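Spore germination protein GerM (Bacillus subtilis subsp. subtilis str. 168, PDB 6GZB) is of unknown biochemical function but affects both sporulation and germination, and is built from two GerMN domains in tandem. Local coordinates at residues A[79-84]-A[110-114]; A[85-89]-A[102-108]; A[234-239]-A[251-257]. All blocks are in the same frame, centred on the assembly; numbering follows the deposited sequence.

Interaction 1: residues A[79-84]-A[110-114]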
loop_
_atom_site.group_PDB
_atom_site.type_symbol
_atom_site.label_atom_id
_atom_site.label_comp_id
_atom_site.label_asym_id
_atom_site.label_seq_id
_atom_site.Cartn_x
_atom_site.Cartn_y
_atom_site.Cartn_z
ATOM N N ALA A 79 3.261 6.322 -16.703
ATOM C CA ALA A 79 4.101 6.381 -15.520
ATOM C C ALA A 79 4.475 7.820 -15.213
ATOM O O ALA A 79 4.378 8.272 -14.073
ATOM C CB ALA A 79 5.349 5.545 -15.725
ATOM N N LYS A 80 4.888 8.544 -16.241
ATOM C CA LYS A 80 5.177 9.964 -16.105
ATOM C C LYS A 80 3.933 10.740 -15.680
ATOM O O LYS A 80 3.987 11.628 -14.824
ATOM C CB LYS A 80 5.708 10.506 -17.430
ATOM C CG LYS A 80 5.762 12.017 -17.504
ATOM C CD LYS A 80 6.229 12.443 -18.884
ATOM C CE LYS A 80 6.322 13.956 -18.988
ATOM N NZ LYS A 80 7.354 14.370 -19.969
ATOM N N GLN A 81 2.804 10.401 -16.278
ATOM C CA GLN A 81 1.565 11.107 -15.985
ATOM C C GLN A 81 1.176 10.911 -14.525
ATOM O O GLN A 81 0.759 11.852 -13.853
ATOM C CB GLN A 81 0.448 10.599 -16.889
ATOM C CG GLN A 81 -0.870 11.331 -16.690
ATOM C CD GLN A 81 -2.022 10.592 -17.312
ATOM O OE1 GLN A 81 -2.113 9.367 -17.221
ATOM N NE2 GLN A 81 -2.899 11.331 -17.982
ATOM N N ALA A 82 1.327 9.682 -14.036
ATOM C CA ALA A 82 0.980 9.367 -12.653
ATOM C C ALA A 82 1.777 10.242 -11.679
ATOM O O ALA A 82 1.216 10.798 -10.740
ATOM C CB ALA A 82 1.226 7.896 -12.371
ATOM N N LEU A 83 3.068 10.416 -11.943
ATOM C CA LEU A 83 3.899 11.280 -11.111
ATOM C C LEU A 83 3.486 12.745 -11.226
ATOM O O LEU A 83 3.534 13.488 -10.246
ATOM C CB LEU A 83 5.370 11.135 -11.490
ATOM C CG LEU A 83 5.990 9.761 -11.217
ATOM C CD1 LEU A 83 7.497 9.836 -11.430
ATOM C CD2 LEU A 83 5.685 9.283 -9.807
ATOM N N GLU A 84 3.099 13.168 -12.423
ATOM C CA GLU A 84 2.644 14.545 -12.634
ATOM C C GLU A 84 1.407 14.834 -11.803
ATOM O O GLU A 84 1.167 15.975 -11.396
ATOM C CB GLU A 84 2.347 14.799 -14.119
ATOM C CG GLU A 84 3.563 15.243 -14.919
ATOM C CD GLU A 84 3.434 15.013 -16.419
ATOM O OE1 GLU A 84 4.425 15.257 -17.141
ATOM O OE2 GLU A 84 2.368 14.564 -16.883
ATOM N N VAL A 110 8.883 16.142 -14.535
ATOM C CA VAL A 110 9.551 14.850 -14.451
ATOM C C VAL A 110 9.539 14.112 -15.782
ATOM O O VAL A 110 8.579 14.204 -16.540
ATOM C CB VAL A 110 8.903 13.960 -13.369
ATOM C CG1 VAL A 110 7.482 13.586 -13.767
ATOM C CG2 VAL A 110 9.747 12.716 -13.115
ATOM N N ASN A 111 10.640 13.419 -16.072
ATOM C CA ASN A 111 10.691 12.401 -17.115
ATOM C C ASN A 111 10.837 11.015 -16.487
ATOM O O ASN A 111 11.503 10.848 -15.464
ATOM C CB ASN A 111 11.881 12.649 -18.046
ATOM C CG ASN A 111 11.810 13.995 -18.735
ATOM O OD1 ASN A 111 10.766 14.389 -19.247
ATOM N ND2 ASN A 111 12.928 14.704 -18.762
ATOM N N VAL A 112 10.265 10.014 -17.143
ATOM C CA VAL A 112 10.368 8.645 -16.676
ATOM C C VAL A 112 10.895 7.755 -17.789
ATOM O O VAL A 112 10.314 7.667 -18.867
ATOM C CB VAL A 112 9.015 8.098 -16.179
ATOM C CG1 VAL A 112 9.173 6.661 -15.707
ATOM C CG2 VAL A 112 8.479 8.971 -15.053
ATOM N N ASP A 113 11.990 7.075 -17.500
ATOM C CA ASP A 113 12.589 6.145 -18.434
ATOM C C ASP A 113 12.475 4.728 -17.868
ATOM O O ASP A 113 13.075 4.396 -16.843
ATOM C CB ASP A 113 14.060 6.525 -18.645
ATOM C CG ASP A 113 14.767 5.610 -19.615
ATOM O OD1 ASP A 113 14.109 5.148 -20.566
ATOM O OD2 ASP A 113 15.981 5.377 -19.439
ATOM N N ILE A 114 11.690 3.897 -18.534
ATOM C CA ILE A 114 11.451 2.536 -18.076
ATOM C C ILE A 114 12.401 1.575 -18.793
ATOM O O ILE A 114 12.354 1.442 -20.010
ATOM C CB ILE A 114 9.987 2.117 -18.326
ATOM C CG1 ILE A 114 9.035 3.087 -17.627
ATOM C CG2 ILE A 114 9.739 0.701 -17.835
ATOM C CD1 ILE A 114 7.575 2.852 -17.962
HETATM O O HOH W 1 6.221 16.913 -15.825
#
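Leu83 and Ala79, one turn apart on helix 79-84, turn the same apolar face to strand 110-114. Leu83 sets CB against Val110 CG1 at 4.0 Å and reaches with CD1 to Val112 CG2 at 3.9 Å, its side chain crossing both valines at about a right angle. Ala79 CB, small enough to let the backbones close in, touches Val112 CG1 and Ile114 CD1, both on its strand-facing side. Val112 presses CG2 on Lys80 CA at 3.6 Å.

The polar contacts lie along the more exposed side. With CG anti to the backbone N (chi1 167°) and the rest extended, Lys80 runs along Val110, its CE 3.3 Å from Val110 O, and NZ makes a weak hydrogen bond to Asn111 OD1 at 3.5 Å. A water donates to Glu84 OE1 and accepts from Val110 N. Replacing Lys80 by an alanine removes the methylenes beside Val110 O and would probably leave Asn111 OD1 without this weak partner.

The helix runs roughly antiparallel to the strand, at 146°, with axes 7.8 Å apart. Strand 110-114 is one edge of its mixed sheet; Leu83 continues onto Ala122 and Phe124 of neighbouring strand 119-124, and Leu83 and Ala79 both touch Leu147 of helix 136-147.

Interaction 2: residues A[85-89]-A[102-108]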
loop_
_atom_site.group_PDB
_atom_site.type_symbol
_atom_site.label_atom_id
_atom_site.label_comp_id
_atom_site.label_asym_id
_atom_site.label_seq_id
_atom_site.Cartn_x
_atom_site.Cartn_y
_atom_site.Cartn_z
ATOM N N TYR A 85 0.626 13.793 -11.540
ATOM C CA TYR A 85 -0.584 13.943 -10.736
ATOM C C TYR A 85 -0.317 13.798 -9.242
ATOM O O TYR A 85 -1.250 13.742 -8.441
ATOM C CB TYR A 85 -1.642 12.947 -11.197
ATOM C CG TYR A 85 -2.515 13.490 -12.305
ATOM C CD1 TYR A 85 -2.056 13.546 -13.615
ATOM C CD2 TYR A 85 -3.785 13.978 -12.041
ATOM C CE1 TYR A 85 -2.846 14.043 -14.629
ATOM C CE2 TYR A 85 -4.591 14.452 -13.057
ATOM C CZ TYR A 85 -4.106 14.505 -14.344
ATOM O OH TYR A 85 -4.882 15.005 -15.360
ATOM N N LEU A 86 0.960 13.771 -8.867
ATOM C CA LEU A 86 1.349 13.896 -7.470
ATOM C C LEU A 86 1.767 15.330 -7.141
ATOM O O LEU A 86 2.110 15.631 -6.001
ATOM C CB LEU A 86 2.521 12.960 -7.162
ATOM C CG LEU A 86 2.270 11.474 -7.360
ATOM C CD1 LEU A 86 3.526 10.683 -7.055
ATOM C CD2 LEU A 86 1.118 11.010 -6.480
ATOM N N VAL A 87 1.835 16.184 -8.156
ATOM C CA VAL A 87 2.430 17.506 -7.975
ATOM C C VAL A 87 1.408 18.480 -7.407
ATOM O O VAL A 87 0.319 18.640 -7.957
ATOM C CB VAL A 87 2.991 18.073 -9.289
ATOM C CG1 VAL A 87 3.584 19.460 -9.055
ATOM C CG2 VAL A 87 4.031 17.127 -9.868
ATOM N N GLN A 88 1.748 19.072 -6.269
ATOM C CA GLN A 88 0.951 20.132 -5.657
ATOM C C GLN A 88 0.663 21.251 -6.655
ATOM O O GLN A 88 1.570 21.762 -7.320
ATOM C CB GLN A 88 1.688 20.689 -4.434
ATOM C CG GLN A 88 1.228 22.073 -3.981
ATOM C CD GLN A 88 -0.067 22.037 -3.194
ATOM O OE1 GLN A 88 -0.218 21.236 -2.272
ATOM N NE2 GLN A 88 -1.011 22.909 -3.553
ATOM N N GLY A 89 -0.615 21.597 -6.773
ATOM C CA GLY A 89 -1.054 22.695 -7.624
ATOM C C GLY A 89 -1.170 22.310 -9.087
ATOM O O GLY A 89 -1.444 23.150 -9.936
ATOM N N ALA A 102 -1.507 16.597 -2.049
ATOM C CA ALA A 102 -0.513 16.196 -3.025
ATOM C C ALA A 102 0.858 16.103 -2.373
ATOM O O ALA A 102 1.017 16.414 -1.192
ATOM C CB ALA A 102 -0.498 17.171 -4.182
ATOM N N VAL A 103 1.847 15.648 -3.130
ATOM C CA VAL A 103 3.090 15.150 -2.534
ATOM C C VAL A 103 4.319 15.929 -3.006
ATOM O O VAL A 103 5.179 16.296 -2.212
ATOM C CB VAL A 103 3.296 13.661 -2.871
ATOM C CG1 VAL A 103 4.629 13.165 -2.327
ATOM C CG2 VAL A 103 2.162 12.830 -2.305
ATOM N N LEU A 104 4.448 16.099 -4.311
ATOM C CA LEU A 104 5.616 16.770 -4.871
ATOM C C LEU A 104 5.405 18.280 -4.867
ATOM O O LEU A 104 4.273 18.752 -4.999
ATOM C CB LEU A 104 5.876 16.283 -6.291
ATOM C CG LEU A 104 6.112 14.779 -6.420
ATOM C CD1 LEU A 104 6.226 14.377 -7.884
ATOM C CD2 LEU A 104 7.346 14.364 -5.627
ATOM N N PRO A 105 6.492 19.045 -4.686
ATOM C CA PRO A 105 6.405 20.504 -4.630
ATOM C C PRO A 105 5.894 21.105 -5.931
ATOM O O PRO A 105 6.091 20.529 -7.002
ATOM C CB PRO A 105 7.847 20.935 -4.365
ATOM C CG PRO A 105 8.496 19.737 -3.741
ATOM C CD PRO A 105 7.856 18.562 -4.411
ATOM N N ALA A 106 5.216 22.245 -5.826
ATOM C CA ALA A 106 4.648 22.922 -6.990
ATOM C C ALA A 106 5.708 23.160 -8.052
ATOM O O ALA A 106 6.871 23.425 -7.739
ATOM C CB ALA A 106 4.017 24.247 -6.579
ATOM N N ASP A 107 5.301 22.998 -9.307
ATOM C CA ASP A 107 6.140 23.301 -10.458
ATOM C C ASP A 107 7.240 22.263 -10.671
ATOM O O ASP A 107 8.105 22.445 -11.522
ATOM C CB ASP A 107 6.749 24.700 -10.338
ATOM C CG ASP A 107 5.700 25.796 -10.305
ATOM O OD1 ASP A 107 4.829 25.819 -11.201
ATOM O OD2 ASP A 107 5.751 26.637 -9.380
ATOM N N THR A 108 7.168 21.145 -9.954
ATOM C CA THR A 108 8.019 20.001 -10.269
ATOM C C THR A 108 7.579 19.361 -11.579
ATOM O O THR A 108 6.391 19.131 -11.797
ATOM C CB THR A 108 7.992 18.946 -9.147
ATOM O OG1 THR A 108 8.424 19.540 -7.914
ATOM C CG2 THR A 108 8.907 17.780 -9.493
HETATM O O HOH W 2 2.322 22.543 -9.829
HETATM O O HOH W 3 -2.283 19.285 -2.143
#
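Leu86 O receives two backbone donors from the facing loop, Val103 N and Leu104 N, each at 2.9 Å. Val103 N is tilted 18° from the carbonyl plane, whereas Leu104 N sits well above it, 36° out, so one buried oxygen satisfies two successive amides. Gln88 N completes the backbone pairing by donating to Leu104 O at 2.8 Å, which brackets Val87 opposite Leu104 in a single beta bridge.

Around these bonds the packing is close. Ala102 CB lies 3.5 Å from Leu86 O, and its small methyl suits this close approach. Leu104 lays CD1 against both Leu86 CB and Val87 CG2, crossing Val87 at about a right angle. The branched Val87 has CG1 anti to its own N (chi1 179°), and this carries the methyl to 3.4 Å from Pro105 O while CG2 faces Thr108 O. Leu86 and Val103 also touch Ser142 of helix 136-147, and strand 51-60 lies against Leu86 through Leu56.

The outer side is looser and wetter. Gln88 suits it: CB stays near Leu104 O, but the chain bends at chi2 and OE1 reaches Ala102 N only through a water. A second water links Gln88 O to Asp107 N, and Ala106 CA makes a CA-H...O contact with Gln88 O.

Pro105 to Thr108 form a type II beta turn, with Asp107 at positive phi and Pro105 O taking both Thr108 N and OG1 from one face. The single bridge, beside this turn, joins the loop leaving helix 78-84 to the loop entering strand 110-114 within the first GerMN domain.

Interaction 3: residues A[234-239]-A[251-257]; sequences INELAK and FSEDVKL
Phe251 lays the face of its ring over Leu237, whose CB stands 3.7 Å from the ring centroid and 14° off the normal, a CH-pi contact. Phe251 CG lies anti to the carbonyl carbon (chi1 -79°), which swings the ring beside its own backbone N and over the helix; its CB lies 3.5 Å from Leu237 O. Leu237 takes the same kind of first torsion and brings CD1 to 3.7 Å from Phe251 CZ, so one methyl joins CB against the ring.

Ala238 is where the loop comes nearest the helix, and its short side chain suits that: CB packs on Val255 CB at 4.0 Å and lies 3.7 Å from Val255 O. Ile234, a turn earlier, uses its branch methyl CG2, which is anti to the backbone N, to touch Leu257 CG at 4.1 Å, the two side chains crossing at about a right angle. Glu253, exposed to solvent, places CA 3.4 Å from Ala238 O in a CA-H...O contact with an angle of 160° at the hydrogen.

Ser252 begins a type I turn to Val255, and its OG accepts from Asp254 N in an ST turn. Thr249 OG1 hydrogen-bonds to Leu237 O, while Phe251 continues onto Val291 and Ile295 of helix 289-299. Across the two segments, then, cohesion comes from apolar shape and CH contacts, and directional polar bonding is left to each segment and its other neighbours.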
loop_
_atom_site.group_PDB
_atom_site.type_symbol
_atom_site.label_atom_id
_atom_site.label_comp_id
_atom_site.label_asym_id
_atom_site.label_seq_id
_atom_site.Cartn_x
_atom_site.Cartn_y
_atom_site.Cartn_z
ATOM N N ILE A 234 -1.724 -12.188 9.526
ATOM C CA ILE A 234 -3.022 -12.398 10.156
ATOM C C ILE A 234 -2.996 -12.031 11.636
ATOM O O ILE A 234 -3.904 -11.354 12.125
ATOM C CB ILE A 234 -3.496 -13.857 9.995
ATOM C CG1 ILE A 234 -3.721 -14.184 8.517
ATOM C CG2 ILE A 234 -4.775 -14.086 10.776
ATOM C CD1 ILE A 234 -4.594 -13.177 7.801
ATOM N N ASN A 235 -1.950 -12.445 12.347
ATOM C CA ASN A 235 -1.824 -12.099 13.767
ATOM C C ASN A 235 -1.741 -10.586 13.964
ATOM O O ASN A 235 -2.340 -10.045 14.899
ATOM C CB ASN A 235 -0.598 -12.776 14.405
ATOM C CG ASN A 235 -0.747 -14.284 14.517
ATOM O OD1 ASN A 235 -1.848 -14.816 14.416
ATOM N ND2 ASN A 235 0.373 -14.983 14.629
ATOM N N GLU A 236 -1.026 -9.894 13.076
ATOM C CA GLU A 236 -0.926 -8.431 13.180
ATOM C C GLU A 236 -2.267 -7.753 12.889
ATOM O O GLU A 236 -2.592 -6.707 13.469
ATOM C CB GLU A 236 0.142 -7.878 12.223
ATOM C CG GLU A 236 1.576 -8.230 12.595
ATOM C CD GLU A 236 1.952 -7.766 13.995
ATOM O OE1 GLU A 236 1.470 -6.705 14.417
ATOM O OE2 GLU A 236 2.676 -8.497 14.695
ATOM N N LEU A 237 -3.023 -8.313 11.955
ATOM C CA LEU A 237 -4.349 -7.769 11.641
ATOM C C LEU A 237 -5.284 -7.898 12.832
ATOM O O LEU A 237 -6.017 -6.963 13.157
ATOM C CB LEU A 237 -4.944 -8.470 10.427
ATOM C CG LEU A 237 -4.366 -8.017 9.079
ATOM C CD1 LEU A 237 -4.852 -8.905 7.947
ATOM C CD2 LEU A 237 -4.741 -6.576 8.799
ATOM N N ALA A 238 -5.200 -9.034 13.524
ATOM C CA ALA A 238 -6.004 -9.281 14.718
ATOM C C ALA A 238 -5.594 -8.383 15.878
ATOM O O ALA A 238 -6.443 -7.955 16.655
ATOM C CB ALA A 238 -5.892 -10.740 15.128
ATOM N N LYS A 239 -4.295 -8.116 16.014
ATOM C CA LYS A 239 -3.813 -7.229 17.080
ATOM C C LYS A 239 -4.276 -5.801 16.866
ATOM O O LYS A 239 -4.466 -5.061 17.820
ATOM C CB LYS A 239 -2.288 -7.226 17.154
ATOM C CG LYS A 239 -1.669 -8.491 17.709
ATOM C CD LYS A 239 -0.200 -8.258 18.011
ATOM C CE LYS A 239 0.667 -9.366 17.451
ATOM N NZ LYS A 239 2.110 -9.008 17.531
ATOM N N PHE A 251 -10.979 -6.284 12.917
ATOM C CA PHE A 251 -10.749 -7.629 13.439
ATOM C C PHE A 251 -11.059 -7.680 14.922
ATOM O O PHE A 251 -10.730 -6.760 15.659
ATOM C CB PHE A 251 -9.295 -8.057 13.241
ATOM C CG PHE A 251 -8.980 -8.510 11.854
ATOM C CD1 PHE A 251 -8.921 -7.602 10.809
ATOM C CD2 PHE A 251 -8.642 -9.818 11.614
ATOM C CE1 PHE A 251 -8.593 -8.014 9.529
ATOM C CE2 PHE A 251 -8.338 -10.240 10.337
ATOM C CZ PHE A 251 -8.302 -9.335 9.296
ATOM N N SER A 252 -11.626 -8.793 15.366
ATOM C CA SER A 252 -11.596 -9.139 16.775
ATOM C C SER A 252 -10.190 -9.591 17.142
ATOM O O SER A 252 -9.529 -10.269 16.362
ATOM C CB SER A 252 -12.605 -10.257 17.080
ATOM O OG SER A 252 -12.165 -11.064 18.164
ATOM N N GLU A 253 -9.760 -9.261 18.354
ATOM C CA GLU A 253 -8.444 -9.671 18.828
ATOM C C GLU A 253 -8.311 -11.175 18.982
ATOM O O GLU A 253 -7.197 -11.698 19.018
ATOM C CB GLU A 253 -8.112 -8.985 20.148
ATOM C CG GLU A 253 -7.976 -7.479 20.026
ATOM C CD GLU A 253 -7.204 -6.871 21.180
ATOM O OE1 GLU A 253 -6.261 -6.095 20.913
ATOM O OE2 GLU A 253 -7.522 -7.190 22.346
ATOM N N ASP A 254 -9.436 -11.883 19.047
ATOM C CA ASP A 254 -9.401 -13.328 19.284
ATOM C C ASP A 254 -9.224 -14.113 17.995
ATOM O O ASP A 254 -9.096 -15.330 18.022
ATOM C CB ASP A 254 -10.671 -13.786 20.001
ATOM C CG ASP A 254 -10.816 -13.170 21.375
ATOM O OD1 ASP A 254 -9.788 -13.040 22.074
ATOM O OD2 ASP A 254 -11.948 -12.792 21.745
ATOM N N VAL A 255 -9.222 -13.420 16.866
ATOM C CA VAL A 255 -9.058 -14.082 15.579
ATOM C C VAL A 255 -7.736 -14.840 15.532
ATOM O O VAL A 255 -6.694 -14.286 15.863
ATOM C CB VAL A 255 -9.105 -13.059 14.424
ATOM C CG1 VAL A 255 -8.534 -13.652 13.144
ATOM C CG2 VAL A 255 -10.524 -12.553 14.226
ATOM N N LYS A 256 -7.797 -16.113 15.150
ATOM C CA LYS A 256 -6.609 -16.954 14.978
ATOM C C LYS A 256 -6.807 -17.876 13.793
ATOM O O LYS A 256 -7.937 -18.222 13.443
ATOM C CB LYS A 256 -6.347 -17.822 16.215
ATOM C CG LYS A 256 -6.051 -17.047 17.489
ATOM C CD LYS A 256 -5.961 -17.973 18.693
ATOM C CE LYS A 256 -6.275 -17.244 19.994
ATOM N NZ LYS A 256 -7.736 -17.198 20.280
ATOM N N LEU A 257 -5.702 -18.283 13.178
ATOM C CA LEU A 257 -5.727 -19.398 12.253
ATOM C C LEU A 257 -5.753 -20.701 13.053
ATOM O O LEU A 257 -5.087 -20.818 14.079
ATOM C CB LEU A 257 -4.511 -19.362 11.329
ATOM C CG LEU A 257 -4.399 -18.131 10.425
ATOM C CD1 LEU A 257 -3.124 -18.199 9.608
ATOM C CD2 LEU A 257 -5.606 -17.987 9.506
#

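In the fold
Interactions 1 and 2 belong to the first GerMN domain and touch, Leu83 O lying 3.7 Å from Leu104 CD1; interaction 3 lies in the second, its centre about 39 and 38 Å from theirs. Helix 78-84 serves interaction 1 directly and runs into the first segment of interaction 2: the one joins helix and strand, the other the loops that follow and precede them. Interaction 2 is the more buried, and three backbone hydrogen bonds cross it. Interactions 1 and 3 are partly buried: each sets a helix's apolar face against another segment, a sheet edge strand in one and an irregular loop with an aromatic ring in the other.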